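PDB 6TFO: copper-containing nitrite reductase from Hyphomicrobium denitrificans 1NES1, which probably reduces nitrite to nitric oxide, taking electrons from cytochrome c and using copper ions as cofactors. Local coordinates for residues 199-204 with 353-358; 224-229 with 278-283. One frame throughout, in Å; residues are numbered along the deposited sequence.

Contact 1: residues 199-204 with 353-358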
ATOM      1  N   PHE C 199      32.752  21.804  31.818  1.00 48.51           N
ATOM      2  CA  PHE C 199      34.140  21.273  31.739  1.00 52.65           C
ATOM      3  C   PHE C 199      34.710  21.177  33.166  1.00 46.43           C
ATOM      4  O   PHE C 199      34.884  22.197  33.823  1.00 44.72           O
ATOM      5  CB  PHE C 199      35.015  22.148  30.834  1.00 57.16           C
ATOM      6  CG  PHE C 199      36.350  21.543  30.477  1.00 57.09           C
ATOM      7  CD1 PHE C 199      37.406  21.564  31.379  1.00 54.65           C
ATOM      8  CD2 PHE C 199      36.546  20.959  29.234  1.00 57.68           C
ATOM      9  CE1 PHE C 199      38.631  21.007  31.042  1.00 56.40           C
ATOM     10  CE2 PHE C 199      37.773  20.404  28.900  1.00 61.41           C
ATOM     11  CZ  PHE C 199      38.812  20.429  29.803  1.00 58.25           C
ATOM     12  N   LEU C 200      34.928  19.960  33.646  1.00 45.51           N
ATOM     13  CA  LEU C 200      35.481  19.695  34.995  1.00 49.67           C
ATOM     14  C   LEU C 200      36.997  19.499  34.864  1.00 54.97           C
ATOM     15  O   LEU C 200      37.443  18.717  33.998  1.00 47.74           O
ATOM     16  CB  LEU C 200      34.793  18.465  35.584  1.00 48.85           C
ATOM     17  CG  LEU C 200      33.268  18.512  35.579  1.00 49.80           C
ATOM     18  CD1 LEU C 200      32.694  17.219  36.149  1.00 51.78           C
ATOM     19  CD2 LEU C 200      32.762  19.718  36.366  1.00 49.25           C
ATOM     20  N   ARG C 201      37.755  20.242  35.667  1.00 58.77           N
ATOM     21  CA  ARG C 201      39.241  20.310  35.607  1.00 51.93           C
ATOM     22  C   ARG C 201      39.768  20.116  37.029  1.00 47.27           C
ATOM     23  O   ARG C 201      39.477  20.959  37.906  1.00 46.11           O
ATOM     24  CB  ARG C 201      39.690  21.647  35.010  1.00 51.65           C
ATOM     25  CG  ARG C 201      41.104  21.619  34.452  1.00 53.19           C
ATOM     26  CD  ARG C 201      41.355  22.796  33.532  1.00 54.27           C
ATOM     27  NE  ARG C 201      42.619  22.672  32.804  1.00 50.56           N
ATOM     28  CZ  ARG C 201      42.899  23.276  31.647  1.00 46.78           C
ATOM     29  NH1 ARG C 201      42.003  24.035  31.036  1.00 43.99           N
ATOM     30  NH2 ARG C 201      44.077  23.091  31.090  1.00 49.64           N
ATOM     31  N   VAL C 202      40.437  18.998  37.256  1.00 42.98           N
ATOM     32  CA  VAL C 202      41.103  18.672  38.540  1.00 46.32           C
ATOM     33  C   VAL C 202      42.547  18.231  38.243  1.00 52.56           C
ATOM     34  O   VAL C 202      42.956  18.161  37.046  1.00 52.49           O
ATOM     35  CB  VAL C 202      40.299  17.600  39.300  1.00 46.51           C
ATOM     36  CG1 VAL C 202      38.897  18.103  39.619  1.00 45.57           C
ATOM     37  CG2 VAL C 202      40.260  16.262  38.558  1.00 47.93           C
ATOM     38  N   ARG C 203      43.311  17.991  39.308  1.00 56.43           N
ATOM     39  CA  ARG C 203      44.710  17.512  39.254  1.00 52.81           C
ATOM     40  C   ARG C 203      44.676  16.043  39.685  1.00 50.24           C
ATOM     41  O   ARG C 203      43.875  15.728  40.582  1.00 50.88           O
ATOM     42  CB  ARG C 203      45.532  18.425  40.165  1.00 59.81           C
ATOM     43  CG  ARG C 203      46.977  17.996  40.346  1.00 70.43           C
ATOM     44  CD  ARG C 203      47.474  18.424  41.719  1.00 82.99           C
ATOM     45  NE  ARG C 203      48.929  18.389  41.785  1.00 81.69           N
ATOM     46  CZ  ARG C 203      49.657  17.288  41.986  1.00 82.98           C
ATOM     47  NH1 ARG C 203      49.086  16.112  42.198  1.00 83.81           N
ATOM     48  NH2 ARG C 203      50.973  17.373  42.002  1.00 96.39           N
ATOM     49  N   VAL C 204      45.466  15.160  39.068  1.00 50.46           N
ATOM     50  CA  VAL C 204      45.580  13.748  39.541  1.00 49.59           C
ATOM     51  C   VAL C 204      45.895  13.787  41.041  1.00 55.83           C
ATOM     52  O   VAL C 204      46.592  14.745  41.490  1.00 57.59           O
ATOM     53  CB  VAL C 204      46.602  12.911  38.750  1.00 51.62           C
ATOM     54  CG1 VAL C 204      48.037  13.433  38.873  1.00 51.86           C
ATOM     55  CG2 VAL C 204      46.507  11.435  39.128  1.00 51.89           C
ATOM     56  N   ARG C 353      44.696  24.792  21.807  1.00 46.45           N
ATOM     57  CA  ARG C 353      44.340  23.409  22.211  1.00 50.61           C
ATOM     58  C   ARG C 353      42.813  23.259  22.149  1.00 50.69           C
ATOM     59  O   ARG C 353      42.105  24.091  22.752  1.00 52.36           O
ATOM     60  CB  ARG C 353      44.857  23.052  23.609  1.00 51.26           C
ATOM     61  CG  ARG C 353      44.221  21.781  24.152  1.00 53.73           C
ATOM     62  CD  ARG C 353      44.979  21.139  25.280  1.00 53.36           C
ATOM     63  NE  ARG C 353      45.366  22.134  26.249  1.00 57.81           N
ATOM     64  CZ  ARG C 353      46.604  22.363  26.658  1.00 55.98           C
ATOM     65  NH1 ARG C 353      46.822  23.311  27.547  1.00 59.43           N
ATOM     66  NH2 ARG C 353      47.614  21.639  26.215  1.00 54.76           N
ATOM     67  N   ILE C 354      42.330  22.204  21.489  1.00 45.59           N
ATOM     68  CA  ILE C 354      40.895  21.787  21.528  1.00 44.24           C
ATOM     69  C   ILE C 354      40.788  20.487  22.335  1.00 44.98           C
ATOM     70  O   ILE C 354      41.386  19.472  21.917  1.00 39.72           O
ATOM     71  CB  ILE C 354      40.321  21.630  20.111  1.00 43.23           C
ATOM     72  CG1 ILE C 354      40.527  22.893  19.266  1.00 40.98           C
ATOM     73  CG2 ILE C 354      38.862  21.216  20.193  1.00 41.85           C
ATOM     74  CD1 ILE C 354      40.142  22.753  17.820  1.00 40.19           C
ATOM     75  N   PHE C 355      40.091  20.539  23.474  1.00 44.56           N
ATOM     76  CA  PHE C 355      39.532  19.350  24.158  1.00 47.21           C
ATOM     77  C   PHE C 355      38.278  18.917  23.389  1.00 52.93           C
ATOM     78  O   PHE C 355      37.258  19.640  23.431  1.00 44.99           O
ATOM     79  CB  PHE C 355      39.183  19.657  25.611  1.00 49.05           C
ATOM     80  CG  PHE C 355      40.347  20.111  26.441  1.00 44.68           C
ATOM     81  CD1 PHE C 355      41.274  19.200  26.899  1.00 44.71           C
ATOM     82  CD2 PHE C 355      40.505  21.441  26.759  1.00 45.16           C
ATOM     83  CE1 PHE C 355      42.355  19.620  27.663  1.00 48.33           C
ATOM     84  CE2 PHE C 355      41.581  21.856  27.527  1.00 48.28           C
ATOM     85  CZ  PHE C 355      42.504  20.947  27.979  1.00 46.08           C
ATOM     86  N   PHE C 356      38.372  17.793  22.677  1.00 53.52           N
ATOM     87  CA  PHE C 356      37.311  17.267  21.781  1.00 51.36           C
ATOM     88  C   PHE C 356      36.875  15.891  22.271  1.00 50.40           C
ATOM     89  O   PHE C 356      37.704  14.972  22.307  1.00 44.04           O
ATOM     90  CB  PHE C 356      37.780  17.160  20.330  1.00 46.84           C
ATOM     91  CG  PHE C 356      36.723  16.598  19.415  1.00 47.57           C
ATOM     92  CD1 PHE C 356      35.628  17.357  19.050  1.00 48.73           C
ATOM     93  CD2 PHE C 356      36.802  15.295  18.951  1.00 49.03           C
ATOM     94  CE1 PHE C 356      34.649  16.828  18.219  1.00 49.96           C
ATOM     95  CE2 PHE C 356      35.823  14.767  18.125  1.00 45.17           C
ATOM     96  CZ  PHE C 356      34.743  15.532  17.766  1.00 45.18           C
ATOM     97  N   GLY C 357      35.588  15.763  22.591  1.00 49.14           N
ATOM     98  CA  GLY C 357      34.994  14.486  23.016  1.00 53.09           C
ATOM     99  C   GLY C 357      33.721  14.174  22.258  1.00 46.15           C
ATOM    100  O   GLY C 357      33.050  15.105  21.806  1.00 41.43           O
ATOM    101  N   VAL C 358      33.398  12.898  22.138  1.00 45.38           N
ATOM    102  CA  VAL C 358      32.147  12.427  21.492  1.00 43.94           C
ATOM    103  C   VAL C 358      31.256  11.850  22.589  1.00 41.88           C
ATOM    104  O   VAL C 358      31.571  10.746  23.096  1.00 40.64           O
ATOM    105  CB  VAL C 358      32.460  11.392  20.398  1.00 45.24           C
ATOM    106  CG1 VAL C 358      31.202  10.960  19.678  1.00 48.55           C
ATOM    107  CG2 VAL C 358      33.477  11.930  19.409  1.00 43.03           C
TER
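The seam between two cupredoxin beta-sandwiches is filled here by Phe199 and Arg201 from one domain and by Phe355 and Arg353 from the next. Phe199 turns CG anti to its backbone N (chi1 -168°), and its ring reaches across to Phe355. Its CZ lies 3.6 Å above the plane of the Phe355 ring, over the centre, while Phe199 CE2 is 3.6 Å from Phe355 CG. The two planes meet obliquely at 54°, with centroids 4.8 Å apart. Strand 200-203 belongs to a sheet of one sandwich and strand 351-360 to a sheet of the next, so the contact is made by side chains between sheets, and Leu281 and Leu155 also border the ring pair. The other face of Phe355 is covered by Arg353 CG, 4.2 Å above the plane and offset toward the rim. Arg201 runs extended from CG to NE and brings its guanidinium to the far end of the ring. Phe355 CZ is 4.1 Å from Arg201 NH2 and sits over one guanidinium face, the two planes being nearly perpendicular (84°). With an alanine in place of Phe355, a gap would probably open under Phe199 CZ and the Arg201 guanidinium would lose its apolar neighbour. Arg353 NH1 comes 4.5 Å from Arg201 NH2, near the Arg201 guanidinium plane. Glu294 salt-bridges both arginines, and Glu283 takes Arg201 NE, which probably offsets the like charges.

Contact 2: residues 224-229 with 278-283. With CU (copper (II) ion), chain K.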
ATOM      1  N   VAL C 224      25.375  10.248  36.992  1.00 49.73           N
ATOM      2  CA  VAL C 224      26.625  10.551  36.246  1.00 47.33           C
ATOM      3  C   VAL C 224      27.608   9.398  36.420  1.00 46.95           C
ATOM      4  O   VAL C 224      27.740   8.878  37.540  1.00 47.51           O
ATOM      5  CB  VAL C 224      27.219  11.899  36.668  1.00 45.87           C
ATOM      6  CG1 VAL C 224      27.562  11.926  38.139  1.00 47.29           C
ATOM      7  CG2 VAL C 224      28.423  12.258  35.823  1.00 50.37           C
ATOM      8  N   ASP C 225      28.194   8.992  35.297  1.00 47.42           N
ATOM      9  CA  ASP C 225      29.348   8.077  35.157  1.00 45.99           C
ATOM     10  C   ASP C 225      30.465   8.961  34.615  1.00 47.35           C
ATOM     11  O   ASP C 225      30.236   9.593  33.564  1.00 48.56           O
ATOM     12  CB  ASP C 225      28.969   6.903  34.246  1.00 52.63           C
ATOM     13  CG  ASP C 225      30.104   6.065  33.680  1.00 55.15           C
ATOM     14  OD1 ASP C 225      31.248   6.304  34.076  1.00 64.33           O
ATOM     15  OD2 ASP C 225      29.820   5.172  32.830  1.00 62.08           O
ATOM     16  N   PHE C 226      31.566   9.093  35.367  1.00 50.79           N
ATOM     17  CA  PHE C 226      32.838   9.720  34.913  1.00 50.02           C
ATOM     18  C   PHE C 226      33.814   8.623  34.476  1.00 53.34           C
ATOM     19  O   PHE C 226      34.106   7.707  35.288  1.00 53.52           O
ATOM     20  CB  PHE C 226      33.513  10.505  36.035  1.00 46.41           C
ATOM     21  CG  PHE C 226      32.656  11.547  36.689  1.00 42.23           C
ATOM     22  CD1 PHE C 226      32.582  12.822  36.165  1.00 40.71           C
ATOM     23  CD2 PHE C 226      31.960  11.253  37.846  1.00 43.80           C
ATOM     24  CE1 PHE C 226      31.836  13.799  36.791  1.00 41.89           C
ATOM     25  CE2 PHE C 226      31.188  12.224  38.457  1.00 45.06           C
ATOM     26  CZ  PHE C 226      31.130  13.493  37.930  1.00 43.49           C
ATOM     27  N   HIS C 227      34.330   8.718  33.249  1.00 54.51           N
ATOM     28  CA  HIS C 227      35.297   7.734  32.703  1.00 56.66           C
ATOM     29  C   HIS C 227      36.611   7.825  33.486  1.00 56.83           C
ATOM     30  O   HIS C 227      37.409   6.871  33.369  1.00 58.95           O
ATOM     31  CB  HIS C 227      35.434   7.915  31.189  1.00 59.68           C
ATOM     32  CG  HIS C 227      34.251   7.403  30.441  1.00 64.79           C
ATOM     33  ND1 HIS C 227      34.279   7.209  29.081  1.00 67.37           N
ATOM     34  CD2 HIS C 227      33.023   7.016  30.867  1.00 63.75           C
ATOM     35  CE1 HIS C 227      33.109   6.753  28.691  1.00 70.66           C
ATOM     36  NE2 HIS C 227      32.320   6.624  29.768  1.00 69.48           N
ATOM     37  N   GLY C 228      36.800   8.909  34.257  1.00 59.27           N
ATOM     38  CA  GLY C 228      38.000   9.160  35.087  1.00 61.57           C
ATOM     39  C   GLY C 228      37.825   8.771  36.549  1.00 59.45           C
ATOM     40  O   GLY C 228      38.684   9.152  37.344  1.00 59.53           O
ATOM     41  N   ALA C 229      36.741   8.077  36.914  1.00 58.47           N
ATOM     42  CA  ALA C 229      36.481   7.577  38.287  1.00 58.13           C
ATOM     43  C   ALA C 229      36.557   6.049  38.295  1.00 60.28           C
ATOM     44  O   ALA C 229      36.149   5.410  37.292  1.00 55.59           O
ATOM     45  CB  ALA C 229      35.140   8.045  38.792  1.00 60.20           C
ATOM     46  N   GLY C 278      29.698  15.479  28.947  1.00 45.41           N
ATOM     47  CA  GLY C 278      30.724  16.519  29.170  1.00 41.56           C
ATOM     48  C   GLY C 278      32.111  15.925  29.311  1.00 42.22           C
ATOM     49  O   GLY C 278      32.261  14.680  29.199  1.00 42.27           O
ATOM     50  N   LEU C 279      33.104  16.778  29.554  1.00 45.50           N
ATOM     51  CA  LEU C 279      34.531  16.363  29.693  1.00 44.58           C
ATOM     52  C   LEU C 279      35.030  16.672  31.110  1.00 45.53           C
ATOM     53  O   LEU C 279      34.690  17.744  31.646  1.00 46.22           O
ATOM     54  CB  LEU C 279      35.372  17.091  28.643  1.00 42.27           C
ATOM     55  CG  LEU C 279      35.265  16.575  27.211  1.00 42.20           C
ATOM     56  CD1 LEU C 279      36.193  17.357  26.298  1.00 47.15           C
ATOM     57  CD2 LEU C 279      35.567  15.090  27.117  1.00 42.82           C
ATOM     58  N   LEU C 280      35.754  15.715  31.694  1.00 48.23           N
ATOM     59  CA  LEU C 280      36.585  15.821  32.927  1.00 50.03           C
ATOM     60  C   LEU C 280      38.056  15.700  32.515  1.00 47.25           C
ATOM     61  O   LEU C 280      38.435  14.597  32.044  1.00 44.02           O
ATOM     62  CB  LEU C 280      36.212  14.684  33.896  1.00 47.62           C
ATOM     63  CG  LEU C 280      37.089  14.542  35.136  1.00 48.95           C
ATOM     64  CD1 LEU C 280      36.971  15.795  36.010  1.00 53.44           C
ATOM     65  CD2 LEU C 280      36.734  13.283  35.907  1.00 45.46           C
ATOM     66  N   LEU C 281      38.822  16.786  32.649  1.00 46.81           N
ATOM     67  CA  LEU C 281      40.315  16.780  32.554  1.00 50.70           C
ATOM     68  C   LEU C 281      40.882  16.511  33.944  1.00 48.48           C
ATOM     69  O   LEU C 281      40.643  17.348  34.856  1.00 41.42           O
ATOM     70  CB  LEU C 281      40.831  18.124  32.021  1.00 49.22           C
ATOM     71  CG  LEU C 281      42.342  18.240  31.838  1.00 46.80           C
ATOM     72  CD1 LEU C 281      42.868  17.215  30.853  1.00 46.97           C
ATOM     73  CD2 LEU C 281      42.716  19.640  31.376  1.00 46.12           C
ATOM     74  N   VAL C 282      41.544  15.366  34.109  1.00 47.15           N
ATOM     75  CA  VAL C 282      42.425  15.084  35.277  1.00 49.11           C
ATOM     76  C   VAL C 282      43.853  15.427  34.835  1.00 48.04           C
ATOM     77  O   VAL C 282      44.456  14.638  34.099  1.00 44.53           O
ATOM     78  CB  VAL C 282      42.264  13.635  35.761  1.00 47.00           C
ATOM     79  CG1 VAL C 282      43.092  13.358  36.998  1.00 47.47           C
ATOM     80  CG2 VAL C 282      40.807  13.318  36.032  1.00 51.03           C
ATOM     81  N   GLU C 283      44.333  16.621  35.194  1.00 48.72           N
ATOM     82  CA  GLU C 283      45.678  17.113  34.796  1.00 50.55           C
ATOM     83  C   GLU C 283      46.759  16.214  35.392  1.00 50.55           C
ATOM     84  O   GLU C 283      46.687  15.804  36.549  1.00 52.52           O
ATOM     85  CB  GLU C 283      45.889  18.549  35.257  1.00 51.16           C
ATOM     86  CG  GLU C 283      45.240  19.589  34.359  1.00 51.29           C
ATOM     87  CD  GLU C 283      45.696  20.997  34.697  1.00 52.11           C
ATOM     88  OE1 GLU C 283      46.786  21.115  35.268  1.00 60.20           O
ATOM     89  OE2 GLU C 283      44.979  21.967  34.390  1.00 51.93           O
TER
HETATM   90 CU    CU K 502      30.548   5.639  29.557  0.70 53.22          CU
HETATM   91  O   HOH W   1      29.927   3.836  30.377  1.00 56.67           O
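Leu280 packs against Phe226 and Gly228 inside a cupredoxin beta-sandwich, beside the type 2 copper site. The close side is apolar. One methyl does the touching: Leu280 CD2 is 4.2 Å from Phe226 CD1, approaching the ring obliquely. The same CD2 is 4.4 Å from Gly228 CA, where no side chain stands in between. Leu280 CG is anti to its backbone N (chi1 173°), which puts CD2 against the turn. A type I beta turn from Phe226 to Ala229, closed by Ala229 N to Phe226 O at 3.1 Å, presents Phe226 and Gly228 to the same leucine. Val224 CG2 lies over one face of the Phe226 ring, 3.6 Å above its plane and offset toward the rim. Val282 is looser, its side chain coming no nearer than 4.9 Å to 224-229. The other side of 224-229 is polar and holds metal and water. His227, the next residue in the turn, binds copper through NE2 at 2.0 Å. His262 of the same chain and His419 of a neighbouring subunit complete the protein ligands, so the metal sits at a subunit interface. Asp225 binds no copper in this model, but its OD1 lies in plane at the edge of the His227 ring. A water fills the remaining place on the copper, and it donates a hydrogen bond to Asp225 OD2 at 2.8 Å.

The two contacts have centres 8 Å apart and share one sheet, in which strands 200-203 and 277-283 run parallel as neighbours. Leu200 O to Leu281 N (2.7 Å) and Val202 O to Glu283 N (2.8 Å) are probable hydrogen bonds between them. Side chains alternate across this pair of strands. Leu281 CD2 packs 3.4 Å from Arg201 NE on the contact 1 side, where the next domain lies. Leu280 CD1 packs 3.5 Å from Leu200 CB on the contact 2 side. Contact 1 lies away from the copper sites. Contact 2 borders one: the side chain of Phe226 is about 8 Å from that of the ligand His262.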